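CBS domain protein/ACT domain protein (Thermotoga maritima, PDB 1VR9) is of unknown function but pairs two CBS domains with an ACT domain, an architecture that suggests a regulatory, ligand-sensing role. Local coordinates at residues K77-D89 against L97-E111. Residues are numbered along the deposited sequence; the frame is centred on the assembly and turned at random.
Sequences KVSLPDFFVHEED and LFLEHQEPYLPVVDE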
loop_
_atom_site.group_PDB
_atom_site.type_symbol
_atom_site.label_atom_id
_atom_site.label_comp_id
_atom_site.label_asym_id
_atom_site.label_seq_id
_atom_site.Cartn_x
_atom_site.Cartn_y
_atom_site.Cartn_z
ATOM N N LYS A 77 -2.050 14.987 0.339
ATOM C CA LYS A 77 -2.412 14.188 1.515
ATOM C C LYS A 77 -1.658 12.848 1.600
ATOM O O LYS A 77 -1.890 12.039 2.527
ATOM C CB LYS A 77 -3.932 13.978 1.553
ATOM C CG LYS A 77 -4.767 15.252 1.328
ATOM C CD LYS A 77 -4.497 16.333 2.372
ATOM C CE LYS A 77 -5.176 17.665 2.023
ATOM N NZ LYS A 77 -4.997 18.688 3.095
ATOM N N VAL A 78 -0.710 12.621 0.697
ATOM C CA VAL A 78 0.017 11.338 0.682
ATOM C C VAL A 78 1.017 11.300 1.844
ATOM O O VAL A 78 1.597 12.313 2.230
ATOM C CB VAL A 78 0.739 11.098 -0.667
ATOM C CG1 VAL A 78 1.486 9.772 -0.681
ATOM C CG2 VAL A 78 -0.270 11.153 -1.836
ATOM N N SER A 79 1.234 10.098 2.355
ATOM C CA SER A 79 2.088 9.853 3.504
ATOM C C SER A 79 3.021 8.673 3.172
ATOM O O SER A 79 2.756 7.919 2.227
ATOM C CB SER A 79 1.176 9.476 4.684
ATOM O OG SER A 79 0.358 10.582 5.022
ATOM N N LEU A 80 4.061 8.493 3.988
ATOM C CA LEU A 80 4.891 7.278 3.966
ATOM C C LEU A 80 5.519 6.960 2.597
ATOM O O LEU A 80 5.380 5.836 2.087
ATOM C CB LEU A 80 4.082 6.064 4.448
ATOM C CG LEU A 80 3.375 6.169 5.802
ATOM C CD1 LEU A 80 2.724 4.861 6.198
ATOM C CD2 LEU A 80 4.404 6.624 6.850
ATOM N N PRO A 81 6.252 7.925 2.022
ATOM C CA PRO A 81 6.919 7.646 0.755
ATOM C C PRO A 81 7.987 6.544 0.843
ATOM O O PRO A 81 8.399 6.039 -0.205
ATOM C CB PRO A 81 7.555 8.995 0.375
ATOM C CG PRO A 81 7.611 9.765 1.609
ATOM C CD PRO A 81 6.522 9.295 2.499
ATOM N N ASP A 82 8.435 6.207 2.053
ATOM C CA ASP A 82 9.509 5.223 2.251
ATOM C C ASP A 82 8.987 3.831 2.593
ATOM O O ASP A 82 9.787 2.917 2.847
ATOM C CB ASP A 82 10.483 5.692 3.348
ATOM C CG ASP A 82 10.993 7.115 3.119
ATOM O OD1 ASP A 82 11.626 7.386 2.060
ATOM O OD2 ASP A 82 10.770 7.984 4.000
ATOM N N PHE A 83 7.655 3.669 2.603
ATOM C CA PHE A 83 7.001 2.428 3.047
ATOM C C PHE A 83 6.773 1.503 1.850
ATOM O O PHE A 83 5.728 1.533 1.204
ATOM C CB PHE A 83 5.681 2.735 3.775
ATOM C CG PHE A 83 5.000 1.535 4.353
ATOM C CD1 PHE A 83 5.553 0.843 5.440
ATOM C CD2 PHE A 83 3.752 1.113 3.868
ATOM C CE1 PHE A 83 4.904 -0.255 5.993
ATOM C CE2 PHE A 83 3.112 0.048 4.417
ATOM C CZ PHE A 83 3.695 -0.659 5.490
ATOM N N PHE A 84 7.782 0.685 1.555
ATOM C CA PHE A 84 7.725 -0.241 0.438
ATOM C C PHE A 84 8.781 -1.330 0.627
ATOM O O PHE A 84 9.727 -1.163 1.391
ATOM C CB PHE A 84 8.002 0.492 -0.902
ATOM C CG PHE A 84 9.393 1.071 -1.006
ATOM C CD1 PHE A 84 10.462 0.289 -1.402
ATOM C CD2 PHE A 84 9.635 2.393 -0.664
ATOM C CE1 PHE A 84 11.743 0.812 -1.467
ATOM C CE2 PHE A 84 10.883 2.925 -0.730
ATOM C CZ PHE A 84 11.955 2.145 -1.132
ATOM N N VAL A 85 8.615 -2.422 -0.108
ATOM C CA VAL A 85 9.690 -3.405 -0.299
ATOM C C VAL A 85 9.829 -3.713 -1.798
ATOM O O VAL A 85 8.946 -3.388 -2.562
ATOM C CB VAL A 85 9.449 -4.703 0.500
ATOM C CG1 VAL A 85 9.539 -4.412 1.964
ATOM C CG2 VAL A 85 8.117 -5.371 0.146
ATOM N N HIS A 86 10.941 -4.332 -2.193
ATOM C CA HIS A 86 11.170 -4.689 -3.599
ATOM C C HIS A 86 10.682 -6.112 -3.889
ATOM O O HIS A 86 10.631 -6.948 -3.004
ATOM C CB HIS A 86 12.661 -4.559 -3.958
ATOM C CG HIS A 86 13.101 -3.152 -4.205
ATOM N ND1 HIS A 86 13.519 -2.306 -3.195
ATOM C CD2 HIS A 86 13.192 -2.439 -5.354
ATOM C CE1 HIS A 86 13.857 -1.140 -3.717
ATOM N NE2 HIS A 86 13.666 -1.193 -5.023
ATOM N N GLU A 87 10.339 -6.385 -5.144
ATOM C CA GLU A 87 9.892 -7.726 -5.546
ATOM C C GLU A 87 10.833 -8.850 -5.113
ATOM O O GLU A 87 10.389 -9.948 -4.764
ATOM C CB GLU A 87 9.789 -7.817 -7.062
ATOM C CG GLU A 87 8.613 -7.087 -7.674
ATOM C CD GLU A 87 8.467 -7.405 -9.158
ATOM O OE1 GLU A 87 9.410 -7.145 -9.949
ATOM O OE2 GLU A 87 7.397 -7.916 -9.540
ATOM N N GLU A 88 12.133 -8.595 -5.202
ATOM C CA GLU A 88 13.133 -9.645 -4.982
ATOM C C GLU A 88 13.652 -9.721 -3.535
ATOM O O GLU A 88 14.585 -10.485 -3.235
ATOM C CB GLU A 88 14.286 -9.444 -5.959
ATOM C CG GLU A 88 13.869 -9.546 -7.427
ATOM C CD GLU A 88 13.513 -10.963 -7.855
ATOM O OE1 GLU A 88 13.883 -11.929 -7.151
ATOM O OE2 GLU A 88 12.854 -11.113 -8.905
ATOM N N ASP A 89 13.063 -8.930 -2.646
ATOM C CA ASP A 89 13.379 -9.027 -1.217
ATOM C C ASP A 89 12.842 -10.323 -0.604
ATOM O O ASP A 89 11.953 -10.993 -1.148
ATOM C CB ASP A 89 12.817 -7.834 -0.424
ATOM C CG ASP A 89 13.533 -6.529 -0.729
ATOM O OD1 ASP A 89 14.663 -6.571 -1.283
ATOM O OD2 ASP A 89 12.954 -5.458 -0.426
ATOM N N LEU A 97 9.516 -3.587 7.785
ATOM C CA LEU A 97 8.623 -2.499 7.359
ATOM C C LEU A 97 7.324 -2.501 8.175
ATOM O O LEU A 97 6.855 -1.435 8.571
ATOM C CB LEU A 97 8.275 -2.576 5.877
ATOM C CG LEU A 97 9.302 -2.081 4.855
ATOM C CD1 LEU A 97 9.441 -0.570 4.927
ATOM C CD2 LEU A 97 10.638 -2.723 5.055
ATOM N N PHE A 98 6.733 -3.675 8.399
ATOM C CA PHE A 98 5.511 -3.750 9.218
ATOM C C PHE A 98 5.767 -3.336 10.676
ATOM O O PHE A 98 4.886 -2.780 11.327
ATOM C CB PHE A 98 4.814 -5.125 9.144
ATOM C CG PHE A 98 4.083 -5.394 7.829
ATOM C CD1 PHE A 98 3.015 -4.597 7.425
ATOM C CD2 PHE A 98 4.400 -6.514 7.054
ATOM C CE1 PHE A 98 2.310 -4.875 6.267
ATOM C CE2 PHE A 98 3.720 -6.788 5.894
ATOM C CZ PHE A 98 2.678 -5.968 5.477
ATOM N N LEU A 99 6.966 -3.575 11.176
ATOM C CA LEU A 99 7.352 -3.089 12.506
ATOM C C LEU A 99 7.363 -1.564 12.547
ATOM O O LEU A 99 6.971 -0.958 13.551
ATOM C CB LEU A 99 8.713 -3.636 12.902
ATOM C CG LEU A 99 9.238 -3.111 14.244
ATOM C CD1 LEU A 99 8.399 -3.651 15.380
ATOM C CD2 LEU A 99 10.698 -3.491 14.410
ATOM N N GLU A 100 7.828 -0.940 11.464
ATOM C CA GLU A 100 7.793 0.515 11.330
ATOM C C GLU A 100 6.368 1.074 11.233
ATOM O O GLU A 100 6.032 2.037 11.947
ATOM C CB GLU A 100 8.618 0.974 10.117
ATOM C CG GLU A 100 10.137 0.847 10.313
ATOM C CD GLU A 100 10.942 1.195 9.073
ATOM O OE1 GLU A 100 10.444 1.945 8.205
ATOM O OE2 GLU A 100 12.094 0.716 8.956
ATOM N N HIS A 101 5.530 0.450 10.385
ATOM C CA HIS A 101 4.142 0.872 10.175
ATOM C C HIS A 101 3.209 -0.320 9.938
ATOM O O HIS A 101 3.360 -1.057 8.943
ATOM C CB HIS A 101 4.082 1.798 8.960
ATOM C CG HIS A 101 4.999 2.980 9.050
ATOM N ND1 HIS A 101 4.747 4.062 9.865
ATOM C CD2 HIS A 101 6.153 3.257 8.402
ATOM C CE1 HIS A 101 5.718 4.946 9.729
ATOM N NE2 HIS A 101 6.583 4.489 8.841
ATOM N N GLN A 102 2.217 -0.508 10.815
ATOM C CA GLN A 102 1.319 -1.682 10.698
ATOM C C GLN A 102 0.127 -1.432 9.753
ATOM O O GLN A 102 -1.053 -1.543 10.132
ATOM C CB GLN A 102 0.829 -2.144 12.069
ATOM C CG GLN A 102 1.938 -2.640 13.004
ATOM C CD GLN A 102 2.569 -1.548 13.831
ATOM O OE1 GLN A 102 1.905 -0.868 14.615
ATOM N NE2 GLN A 102 3.885 -1.393 13.689
ATOM N N GLU A 103 0.436 -1.108 8.516
ATOM C CA GLU A 103 -0.571 -0.812 7.516
ATOM C C GLU A 103 -1.077 -2.150 7.005
ATOM O O GLU A 103 -0.326 -3.123 7.009
ATOM C CB GLU A 103 0.062 -0.029 6.360
ATOM C CG GLU A 103 0.559 1.366 6.690
ATOM C CD GLU A 103 -0.545 2.365 6.941
ATOM O OE1 GLU A 103 -1.660 2.209 6.393
ATOM O OE2 GLU A 103 -0.306 3.310 7.734
ATOM N N PRO A 104 -2.341 -2.223 6.571
ATOM C CA PRO A 104 -2.866 -3.486 6.014
ATOM C C PRO A 104 -2.264 -3.964 4.705
ATOM O O PRO A 104 -2.404 -5.154 4.390
ATOM C CB PRO A 104 -4.345 -3.187 5.809
ATOM C CG PRO A 104 -4.464 -1.756 5.761
ATOM C CD PRO A 104 -3.392 -1.192 6.629
ATOM N N TYR A 105 -1.674 -3.049 3.933
ATOM C CA TYR A 105 -1.046 -3.359 2.668
ATOM C C TYR A 105 0.306 -2.676 2.524
ATOM O O TYR A 105 0.423 -1.448 2.696
ATOM C CB TYR A 105 -1.944 -2.960 1.496
ATOM C CG TYR A 105 -3.287 -3.613 1.511
ATOM C CD1 TYR A 105 -3.484 -4.829 0.886
ATOM C CD2 TYR A 105 -4.384 -2.996 2.108
ATOM C CE1 TYR A 105 -4.735 -5.442 0.870
ATOM C CE2 TYR A 105 -5.632 -3.602 2.105
ATOM C CZ TYR A 105 -5.805 -4.812 1.479
ATOM O OH TYR A 105 -7.062 -5.406 1.481
ATOM N N LEU A 106 1.324 -3.486 2.257
ATOM C CA LEU A 106 2.694 -3.032 2.055
ATOM C C LEU A 106 2.987 -2.941 0.535
ATOM O O LEU A 106 2.897 -3.944 -0.203
ATOM C CB LEU A 106 3.676 -3.982 2.750
ATOM C CG LEU A 106 5.161 -3.806 2.460
ATOM C CD1 LEU A 106 5.670 -2.462 2.920
ATOM C CD2 LEU A 106 5.958 -4.906 3.122
ATOM N N PRO A 107 3.270 -1.727 0.042
ATOM C CA PRO A 107 3.608 -1.581 -1.367
ATOM C C PRO A 107 4.842 -2.381 -1.790
ATOM O O PRO A 107 5.806 -2.475 -1.026
ATOM C CB PRO A 107 3.853 -0.063 -1.509
ATOM C CG PRO A 107 3.078 0.534 -0.458
ATOM C CD PRO A 107 3.210 -0.414 0.704
ATOM N N VAL A 108 4.765 -2.980 -2.976
ATOM C CA VAL A 108 5.867 -3.714 -3.605
ATOM C C VAL A 108 6.261 -3.025 -4.899
ATOM O O VAL A 108 5.410 -2.705 -5.727
ATOM C CB VAL A 108 5.476 -5.194 -3.889
ATOM C CG1 VAL A 108 6.595 -5.936 -4.594
ATOM C CG2 VAL A 108 5.083 -5.881 -2.572
ATOM N N VAL A 109 7.552 -2.809 -5.074
ATOM C CA VAL A 109 8.040 -2.053 -6.227
ATOM C C VAL A 109 9.164 -2.801 -6.949
ATOM O O VAL A 109 9.773 -3.726 -6.397
ATOM C CB VAL A 109 8.520 -0.624 -5.826
ATOM C CG1 VAL A 109 7.398 0.183 -5.179
ATOM C CG2 VAL A 109 9.711 -0.703 -4.912
ATOM N N ASP A 110 9.426 -2.397 -8.191
ATOM C CA ASP A 110 10.576 -2.904 -8.948
ATOM C C ASP A 110 11.747 -1.947 -8.764
ATOM O O ASP A 110 11.676 -1.019 -7.965
ATOM C CB ASP A 110 10.220 -3.147 -10.434
ATOM C CG ASP A 110 9.997 -1.866 -11.226
ATOM O OD1 ASP A 110 10.326 -0.765 -10.741
ATOM O OD2 ASP A 110 9.508 -1.965 -12.380
ATOM N N GLU A 111 12.823 -2.170 -9.507
ATOM C CA GLU A 111 14.043 -1.382 -9.333
ATOM C C GLU A 111 13.948 0.077 -9.787
ATOM O O GLU A 111 14.793 0.892 -9.408
ATOM C CB GLU A 111 15.203 -2.070 -10.036
ATOM C CG GLU A 111 15.558 -3.398 -9.411
ATOM C CD GLU A 111 16.759 -4.053 -10.057
ATOM O OE1 GLU A 111 17.451 -3.401 -10.876
ATOM O OE2 GLU A 111 17.016 -5.235 -9.735
#
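The beta-alpha-beta unit of the second CBS domain closes here: strand 85-86 runs parallel to strand 105-109, and helix 91-100 makes the crossover. V85 is held through both its backbone polar atoms: its N donates to P107 O (3.0 Å) and its O accepts from V109 N (2.9 Å). E87 N continues the parallel ladder to V109 O (3.0 Å). On the helix side of the sheet V85 splits its branches: CG1 lies against CD2 of L97, CG2 against CD2 of L106. Strand 115-120 flanks 105-109 on its other edge.

Ahead of the strand, F83 has CG anti to its backbone N (chi1 -176°), which carries the ring into the corner between the helix end and strand 105-109. CD1 of L106 sits over the centre of one face, 3.8 Å from the ring centroid, while L97 O meets the rim in the ring plane. H101 and F83 form an offset edge-to-face pair, the edge of H101 toward the F83 face, planes at 88°; CD2 of L80 covers a face of H101. F83 O, beside the P107 ring, is buried without a polar partner. At the far end, CG2 of V109 lies over the H86 imidazole and touches CD1 of F84 at 3.7 Å.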